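Local coordinates for protein ethylbenzene dehydrogenase alpha-subunit (Aromatoleum aromaticum, PDB 2IVF) that belongs to the molybdopterin oxidoreductase family and carries a molybdenum atom, two pterin-guanosine dinucleotide cofactors and an iron/sulfur cluster, at residues Q181-F186 / L209-S214; P600-L605 / L629-A634. One frame throughout, in Å; residues are numbered along the deposited sequence.

Contact 1: residues Q181-F186 / L209-S214; sequences QGSDGF and LMDGVS
With Phe186 CG anti to its backbone N (chi1 -180°) and the Met210 chain bent at its last torsion (chi3 -61°), the methyl CE of Met210 comes down over one face of the Phe186 ring. It stands 3.5 Å from the ring centroid and almost on the normal, a CH-pi contact in which the two side chains cross at about a right angle. Met210 SD lies farther back, 5.0 Å from the same centroid, so this Met-aromatic contact is made mainly through the methyl group. Gly212 CA sits at the edge of the ring, close to its plane.

The polar half of the contact gathers round the end of helix 197-210. Asp211, with positive phi, is the C-prime residue of a Schellman motif there, and its carbonyl is turned to Ser183. Ser183 OG donates to Asp211 O over a short 2.6 Å, from above the carbonyl plane. The same oxygen also accepts from Arg593, which leaves this buried carbonyl gripped by two donors. Asp211 OD2 lies 3.1 Å from Ser183 OG, but its hydrogen bond is with His713. Further along, Val213 N donates to Phe186 O at 3.0 Å, and Val213 CG2 packs against Asp184 OD1, a carboxylate oxygen paired with Arg593 in a salt bridge.

The turn 181-186 leads from helix 163-181 into strand 186-188, while 209-214 carries the chain out of helix 197-210. Phe178 of helix 163-181 touches both Phe186 and Met210, Leu723 of helix 723-727 packs on Met210, and Val213 continues its backbone pairing to Leu188 of the strand.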
ATOM      1  N   GLN A 181     -22.256 -32.952  18.995  1.00 26.86           N
ATOM      2  CA  GLN A 181     -22.939 -31.761  19.512  1.00 27.22           C
ATOM      3  C   GLN A 181     -23.723 -30.912  18.504  1.00 27.17           C
ATOM      4  O   GLN A 181     -24.078 -29.766  18.809  1.00 27.08           O
ATOM      5  CB  GLN A 181     -21.905 -30.846  20.160  1.00 26.63           C
ATOM      6  CG  GLN A 181     -20.900 -30.233  19.190  1.00 27.39           C
ATOM      7  CD  GLN A 181     -19.982 -29.261  19.862  1.00 26.94           C
ATOM      8  OE1 GLN A 181     -20.246 -28.824  20.984  1.00 31.89           O
ATOM      9  NE2 GLN A 181     -18.884 -28.892  19.179  1.00 27.86           N
ATOM     10  N   GLY A 182     -23.990 -31.449  17.319  1.00 27.01           N
ATOM     11  CA  GLY A 182     -24.665 -30.675  16.280  1.00 26.77           C
ATOM     12  C   GLY A 182     -23.777 -29.646  15.634  1.00 26.33           C
ATOM     13  O   GLY A 182     -22.560 -29.604  15.860  1.00 26.90           O
ATOM     14  N   SER A 183     -24.404 -28.756  14.885  1.00 25.07           N
ATOM     15  CA  SER A 183     -23.707 -27.935  13.960  1.00 24.65           C
ATOM     16  C   SER A 183     -22.973 -26.758  14.619  1.00 24.86           C
ATOM     17  O   SER A 183     -22.161 -26.107  13.968  1.00 25.02           O
ATOM     18  CB  SER A 183     -24.694 -27.468  12.880  1.00 23.76           C
ATOM     19  OG  SER A 183     -25.598 -26.489  13.363  1.00 24.01           O
ATOM     20  N   ASP A 184     -23.251 -26.477  15.897  1.00 24.52           N
ATOM     21  CA  ASP A 184     -22.549 -25.386  16.600  1.00 25.33           C
ATOM     22  C   ASP A 184     -21.025 -25.558  16.748  1.00 25.32           C
ATOM     23  O   ASP A 184     -20.317 -24.588  17.069  1.00 25.39           O
ATOM     24  CB  ASP A 184     -23.204 -25.119  17.976  1.00 26.03           C
ATOM     25  CG  ASP A 184     -24.195 -23.939  17.953  1.00 27.93           C
ATOM     26  OD1 ASP A 184     -24.450 -23.380  16.858  1.00 27.62           O
ATOM     27  OD2 ASP A 184     -24.683 -23.552  19.061  1.00 28.60           O
ATOM     28  N   GLY A 185     -20.513 -26.757  16.473  1.00 24.93           N
ATOM     29  CA  GLY A 185     -19.077 -27.030  16.591  1.00 24.86           C
ATOM     30  C   GLY A 185     -18.173 -26.507  15.482  1.00 25.21           C
ATOM     31  O   GLY A 185     -16.945 -26.487  15.647  1.00 25.56           O
ATOM     32  N   PHE A 186     -18.785 -26.068  14.377  1.00 24.61           N
ATOM     33  CA  PHE A 186     -18.080 -25.595  13.192  1.00 23.65           C
ATOM     34  C   PHE A 186     -18.167 -24.085  13.135  1.00 24.26           C
ATOM     35  O   PHE A 186     -19.258 -23.530  13.236  1.00 23.29           O
ATOM     36  CB  PHE A 186     -18.707 -26.165  11.908  1.00 23.79           C
ATOM     37  CG  PHE A 186     -18.011 -25.718  10.642  1.00 23.90           C
ATOM     38  CD1 PHE A 186     -16.940 -26.430  10.160  1.00 24.59           C
ATOM     39  CD2 PHE A 186     -18.484 -24.637   9.897  1.00 23.77           C
ATOM     40  CE1 PHE A 186     -16.300 -26.040   8.995  1.00 24.94           C
ATOM     41  CE2 PHE A 186     -17.827 -24.215   8.740  1.00 25.03           C
ATOM     42  CZ  PHE A 186     -16.748 -24.912   8.286  1.00 24.92           C
ATOM     43  N   LEU A 209     -25.252 -24.201   4.496  1.00 25.28           N
ATOM     44  CA  LEU A 209     -25.758 -25.542   4.270  1.00 24.40           C
ATOM     45  C   LEU A 209     -25.575 -26.429   5.511  1.00 23.99           C
ATOM     46  O   LEU A 209     -26.408 -27.286   5.782  1.00 21.79           O
ATOM     47  CB  LEU A 209     -25.098 -26.163   3.056  1.00 24.55           C
ATOM     48  CG  LEU A 209     -25.561 -25.620   1.700  1.00 22.78           C
ATOM     49  CD1 LEU A 209     -24.790 -26.306   0.578  1.00 21.17           C
ATOM     50  CD2 LEU A 209     -27.031 -25.879   1.524  1.00 27.21           C
ATOM     51  N   MET A 210     -24.490 -26.214   6.254  1.00 23.10           N
ATOM     52  CA  MET A 210     -24.172 -27.057   7.422  1.00 24.98           C
ATOM     53  C   MET A 210     -24.770 -26.510   8.710  1.00 24.53           C
ATOM     54  O   MET A 210     -24.730 -27.180   9.780  1.00 25.61           O
ATOM     55  CB  MET A 210     -22.658 -27.178   7.581  1.00 24.48           C
ATOM     56  CG  MET A 210     -22.019 -27.915   6.453  1.00 25.84           C
ATOM     57  SD  MET A 210     -20.324 -28.413   6.833  1.00 28.89           S
ATOM     58  CE  MET A 210     -19.505 -26.923   7.098  1.00 23.44           C
ATOM     59  N   ASP A 211     -25.359 -25.319   8.593  1.00 24.56           N
ATOM     60  CA  ASP A 211     -25.799 -24.506   9.732  1.00 24.28           C
ATOM     61  C   ASP A 211     -24.664 -24.301  10.741  1.00 23.56           C
ATOM     62  O   ASP A 211     -24.850 -24.435  11.950  1.00 22.51           O
ATOM     63  CB  ASP A 211     -27.038 -25.120  10.398  1.00 24.94           C
ATOM     64  CG  ASP A 211     -27.631 -24.201  11.450  1.00 26.37           C
ATOM     65  OD1 ASP A 211     -27.613 -22.983  11.219  1.00 32.22           O
ATOM     66  OD2 ASP A 211     -28.040 -24.692  12.521  1.00 31.99           O
ATOM     67  N   GLY A 212     -23.476 -24.034  10.214  1.00 21.93           N
ATOM     68  CA  GLY A 212     -22.324 -23.691  11.050  1.00 22.84           C
ATOM     69  C   GLY A 212     -22.434 -22.258  11.510  1.00 22.83           C
ATOM     70  O   GLY A 212     -23.408 -21.573  11.193  1.00 23.19           O
ATOM     71  N   VAL A 213     -21.432 -21.793  12.250  1.00 22.95           N
ATOM     72  CA  VAL A 213     -21.448 -20.489  12.872  1.00 23.32           C
ATOM     73  C   VAL A 213     -20.472 -19.623  12.112  1.00 23.05           C
ATOM     74  O   VAL A 213     -19.352 -20.054  11.851  1.00 21.96           O
ATOM     75  CB  VAL A 213     -21.017 -20.555  14.353  1.00 23.60           C
ATOM     76  CG1 VAL A 213     -21.088 -19.159  14.951  1.00 24.94           C
ATOM     77  CG2 VAL A 213     -21.890 -21.558  15.111  1.00 24.39           C
ATOM     78  N   SER A 214     -20.925 -18.452  11.671  1.00 23.48           N
ATOM     79  CA  SER A 214     -20.057 -17.527  10.941  1.00 24.66           C
ATOM     80  C   SER A 214     -20.057 -16.139  11.613  1.00 24.63           C
ATOM     81  O   SER A 214     -20.901 -15.283  11.312  1.00 24.90           O
ATOM     82  CB  SER A 214     -20.454 -17.385   9.472  1.00 25.86           C
ATOM     83  OG  SER A 214     -20.875 -18.616   8.880  1.00 30.39           O
TER

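Contact 2: residues P600-L605 / L629-A634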
ATOM      1  N   PRO A 600     -16.527 -25.063  20.457  1.00 28.96           N
ATOM      2  CA  PRO A 600     -16.041 -25.040  19.083  1.00 28.33           C
ATOM      3  C   PRO A 600     -15.032 -26.174  18.871  1.00 27.64           C
ATOM      4  O   PRO A 600     -14.193 -26.405  19.751  1.00 27.15           O
ATOM      5  CB  PRO A 600     -15.344 -23.685  18.961  1.00 28.72           C
ATOM      6  CG  PRO A 600     -15.502 -22.998  20.225  1.00 29.31           C
ATOM      7  CD  PRO A 600     -16.218 -23.835  21.203  1.00 29.10           C
ATOM      8  N   GLN A 601     -15.147 -26.901  17.755  1.00 26.01           N
ATOM      9  CA  GLN A 601     -14.255 -28.051  17.488  1.00 26.03           C
ATOM     10  C   GLN A 601     -13.562 -28.009  16.143  1.00 24.94           C
ATOM     11  O   GLN A 601     -12.476 -28.570  15.998  1.00 24.43           O
ATOM     12  CB  GLN A 601     -14.992 -29.375  17.626  1.00 26.07           C
ATOM     13  CG  GLN A 601     -15.498 -29.599  19.046  1.00 27.07           C
ATOM     14  CD  GLN A 601     -15.534 -31.030  19.443  1.00 30.29           C
ATOM     15  OE1 GLN A 601     -16.041 -31.893  18.714  1.00 39.00           O
ATOM     16  NE2 GLN A 601     -15.005 -31.313  20.623  1.00 34.71           N
ATOM     17  N   VAL A 602     -14.211 -27.390  15.164  1.00 24.04           N
ATOM     18  CA  VAL A 602     -13.658 -27.267  13.808  1.00 22.76           C
ATOM     19  C   VAL A 602     -13.684 -25.813  13.367  1.00 23.11           C
ATOM     20  O   VAL A 602     -14.708 -25.134  13.427  1.00 22.46           O
ATOM     21  CB  VAL A 602     -14.393 -28.181  12.823  1.00 22.88           C
ATOM     22  CG1 VAL A 602     -13.779 -28.075  11.417  1.00 20.54           C
ATOM     23  CG2 VAL A 602     -14.337 -29.588  13.312  1.00 21.63           C
ATOM     24  N   TYR A 603     -12.530 -25.341  12.902  1.00 22.15           N
ATOM     25  CA  TYR A 603     -12.325 -23.938  12.704  1.00 23.06           C
ATOM     26  C   TYR A 603     -11.727 -23.777  11.363  1.00 22.73           C
ATOM     27  O   TYR A 603     -10.689 -24.337  11.099  1.00 23.92           O
ATOM     28  CB  TYR A 603     -11.394 -23.407  13.780  1.00 22.72           C
ATOM     29  CG  TYR A 603     -11.137 -21.945  13.704  1.00 24.03           C
ATOM     30  CD1 TYR A 603     -10.104 -21.440  12.892  1.00 25.31           C
ATOM     31  CD2 TYR A 603     -11.896 -21.045  14.445  1.00 23.54           C
ATOM     32  CE1 TYR A 603      -9.851 -20.097  12.848  1.00 24.38           C
ATOM     33  CE2 TYR A 603     -11.631 -19.702  14.413  1.00 23.32           C
ATOM     34  CZ  TYR A 603     -10.622 -19.233  13.618  1.00 23.46           C
ATOM     35  OH  TYR A 603     -10.377 -17.886  13.573  1.00 23.00           O
ATOM     36  N   MET A 604     -12.414 -23.028  10.505  1.00 22.64           N
ATOM     37  CA  MET A 604     -11.994 -22.845   9.137  1.00 21.85           C
ATOM     38  C   MET A 604     -11.426 -21.447   8.941  1.00 21.92           C
ATOM     39  O   MET A 604     -12.081 -20.453   9.238  1.00 22.31           O
ATOM     40  CB  MET A 604     -13.187 -23.043   8.215  1.00 22.51           C
ATOM     41  CG  MET A 604     -12.928 -22.771   6.787  1.00 21.43           C
ATOM     42  SD  MET A 604     -14.322 -23.355   5.849  1.00 22.26           S
ATOM     43  CE  MET A 604     -13.977 -22.694   4.227  1.00 21.32           C
ATOM     44  N   LEU A 605     -10.193 -21.400   8.445  1.00 21.53           N
ATOM     45  CA  LEU A 605      -9.514 -20.146   8.079  1.00 22.04           C
ATOM     46  C   LEU A 605      -9.667 -19.949   6.583  1.00 22.83           C
ATOM     47  O   LEU A 605      -9.205 -20.778   5.785  1.00 24.36           O
ATOM     48  CB  LEU A 605      -8.033 -20.215   8.443  1.00 22.27           C
ATOM     49  CG  LEU A 605      -7.639 -20.228   9.913  1.00 23.11           C
ATOM     50  CD1 LEU A 605      -6.251 -20.847  10.087  1.00 24.46           C
ATOM     51  CD2 LEU A 605      -7.668 -18.791  10.421  1.00 21.66           C
ATOM     52  N   LEU A 629      -9.921 -26.926  20.025  1.00 23.63           N
ATOM     53  CA  LEU A 629     -10.173 -27.241  18.623  1.00 23.52           C
ATOM     54  C   LEU A 629      -9.525 -28.547  18.215  1.00 23.38           C
ATOM     55  O   LEU A 629      -8.317 -28.729  18.421  1.00 23.97           O
ATOM     56  CB  LEU A 629      -9.664 -26.110  17.721  1.00 22.32           C
ATOM     57  CG  LEU A 629     -10.399 -24.771  17.819  1.00 20.98           C
ATOM     58  CD1 LEU A 629      -9.718 -23.788  16.936  1.00 20.37           C
ATOM     59  CD2 LEU A 629     -11.877 -24.932  17.392  1.00 19.26           C
ATOM     60  N   LYS A 630     -10.337 -29.433  17.631  1.00 23.79           N
ATOM     61  CA  LYS A 630      -9.879 -30.720  17.076  1.00 23.75           C
ATOM     62  C   LYS A 630      -9.278 -30.539  15.672  1.00 23.85           C
ATOM     63  O   LYS A 630      -8.390 -31.308  15.264  1.00 24.22           O
ATOM     64  CB  LYS A 630     -11.039 -31.701  16.960  1.00 25.11           C
ATOM     65  CG  LYS A 630     -11.603 -32.157  18.296  1.00 30.08           C
ATOM     66  CD  LYS A 630     -10.707 -33.171  19.038  1.00 33.99           C
ATOM     67  CE  LYS A 630     -10.988 -34.616  18.604  1.00 36.47           C
ATOM     68  NZ  LYS A 630     -10.209 -35.678  19.351  1.00 38.71           N
ATOM     69  N   MET A 631      -9.788 -29.563  14.930  1.00 22.18           N
ATOM     70  CA  MET A 631      -9.308 -29.319  13.563  1.00 22.08           C
ATOM     71  C   MET A 631      -9.285 -27.855  13.257  1.00 21.85           C
ATOM     72  O   MET A 631     -10.304 -27.154  13.348  1.00 21.26           O
ATOM     73  CB  MET A 631     -10.208 -30.037  12.550  1.00 20.93           C
ATOM     74  CG  MET A 631      -9.993 -29.696  11.105  1.00 21.69           C
ATOM     75  SD  MET A 631      -8.350 -30.157  10.521  1.00 22.85           S
ATOM     76  CE  MET A 631      -8.433 -31.970  10.730  1.00 19.96           C
ATOM     77  N   ILE A 632      -8.123 -27.406  12.798  1.00 21.67           N
ATOM     78  CA  ILE A 632      -7.981 -26.088  12.281  1.00 21.76           C
ATOM     79  C   ILE A 632      -7.502 -26.282  10.881  1.00 21.76           C
ATOM     80  O   ILE A 632      -6.459 -26.912  10.671  1.00 21.11           O
ATOM     81  CB  ILE A 632      -6.932 -25.276  13.058  1.00 22.14           C
ATOM     82  CG1 ILE A 632      -7.299 -25.258  14.529  1.00 22.83           C
ATOM     83  CG2 ILE A 632      -6.851 -23.890  12.465  1.00 21.33           C
ATOM     84  CD1 ILE A 632      -6.250 -24.584  15.483  1.00 21.01           C
ATOM     85  N   PHE A 633      -8.260 -25.785   9.913  1.00 22.27           N
ATOM     86  CA  PHE A 633      -7.815 -25.911   8.536  1.00 22.25           C
ATOM     87  C   PHE A 633      -7.924 -24.585   7.828  1.00 22.89           C
ATOM     88  O   PHE A 633      -8.797 -23.756   8.127  1.00 23.05           O
ATOM     89  CB  PHE A 633      -8.539 -27.032   7.794  1.00 22.76           C
ATOM     90  CG  PHE A 633     -10.022 -26.770   7.536  1.00 22.45           C
ATOM     91  CD1 PHE A 633     -10.953 -26.944   8.540  1.00 21.83           C
ATOM     92  CD2 PHE A 633     -10.472 -26.363   6.285  1.00 22.41           C
ATOM     93  CE1 PHE A 633     -12.316 -26.763   8.291  1.00 24.17           C
ATOM     94  CE2 PHE A 633     -11.835 -26.136   6.062  1.00 23.01           C
ATOM     95  CZ  PHE A 633     -12.742 -26.341   7.060  1.00 22.30           C
ATOM     96  N   ALA A 634      -6.996 -24.379   6.910  1.00 21.95           N
ATOM     97  CA  ALA A 634      -6.874 -23.133   6.214  1.00 22.19           C
ATOM     98  C   ALA A 634      -6.978 -23.376   4.727  1.00 21.92           C
ATOM     99  O   ALA A 634      -6.401 -24.349   4.205  1.00 20.98           O
ATOM    100  CB  ALA A 634      -5.569 -22.487   6.522  1.00 21.06           C
TER
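Met604 lies against the Phe633 ring through several atoms at once: CB reaches Phe633 CZ at 3.5 Å, CG and SD lie by CZ and CE2, and Met604 CA stands over one face, offset toward the rim. SD is oblique to the ring, 4.6 Å from its centroid, in a Met-aromatic contact. Phe633 CG lies between its own backbone N and carbonyl carbon (chi1 68°), and the end of the side chain comes nearer to 600-605. Val602 CG1 meets the edge of this ring in its plane, 3.7 Å from Phe633 CE1. Around the other face of the sheet, Leu629 CD1 touches Tyr603 CB at 3.6 Å, and Ile632 CG2 bridges Tyr603 CD1 and Leu605 CD1.

Behind these side chains are two parallel strands, 602-605 and 631-634, whose axes approach to 4.7 Å and run at 14° to each other. Hydrogen bonds alternate between them: Tyr603 N to Met631 O, Phe633 N to Tyr603 O, and Leu605 N to Phe633 O, the last almost straight at 178°. At the entry to the pair, Gln601 O takes two donors, Lys630 N in the carbonyl plane at 2.8 Å and Met631 N nearly along the C=O axis. The helices in the connection, 610-613 and 617-625, make this a beta-alpha-beta crossover between adjacent parallel strands of a mixed sheet.

Farther out, helix 617-625 packs on the Tyr603 face through Phe621 and Leu625, and Tyr603 OH is hydrogen-bonded to Asp189 and Gln608. On the face of Val602 and Met631, Ser173 of helix 163-181 touches both side chains. Strand 186-188 flanks 602-606 on one edge, with Phe186 and Leu188 against Met604, while Asp647 accepts a hydrogen bond from Ile632 N.

Contact 1 and contact 2 have centres 12 Å apart and meet where the 3-10 turn before strand 186-188 runs up to the start of strand 602-606. Gly185 O lies 2.8 Å from Gln601 N and 2.9 Å from Val602 N, probable hydrogen bonds that join the turn 181-186 to the start of 600-605. Phe186 is shared packing: its CZ lies 3.8 Å from Met604 SD, so the aromatic side chains of the two contacts are connected through one methionine. The Leu605 side chain is about 8 Å from the bound phosphoric acid 4-(2-amino-4-oxo-3,4,5,6,-tetrahydro-pteridin-6-yl)-2-hydroxy-3,4-dimercapto-but-3-en-yl ester guanylate ester (MD1), that of Phe186 about 14 Å.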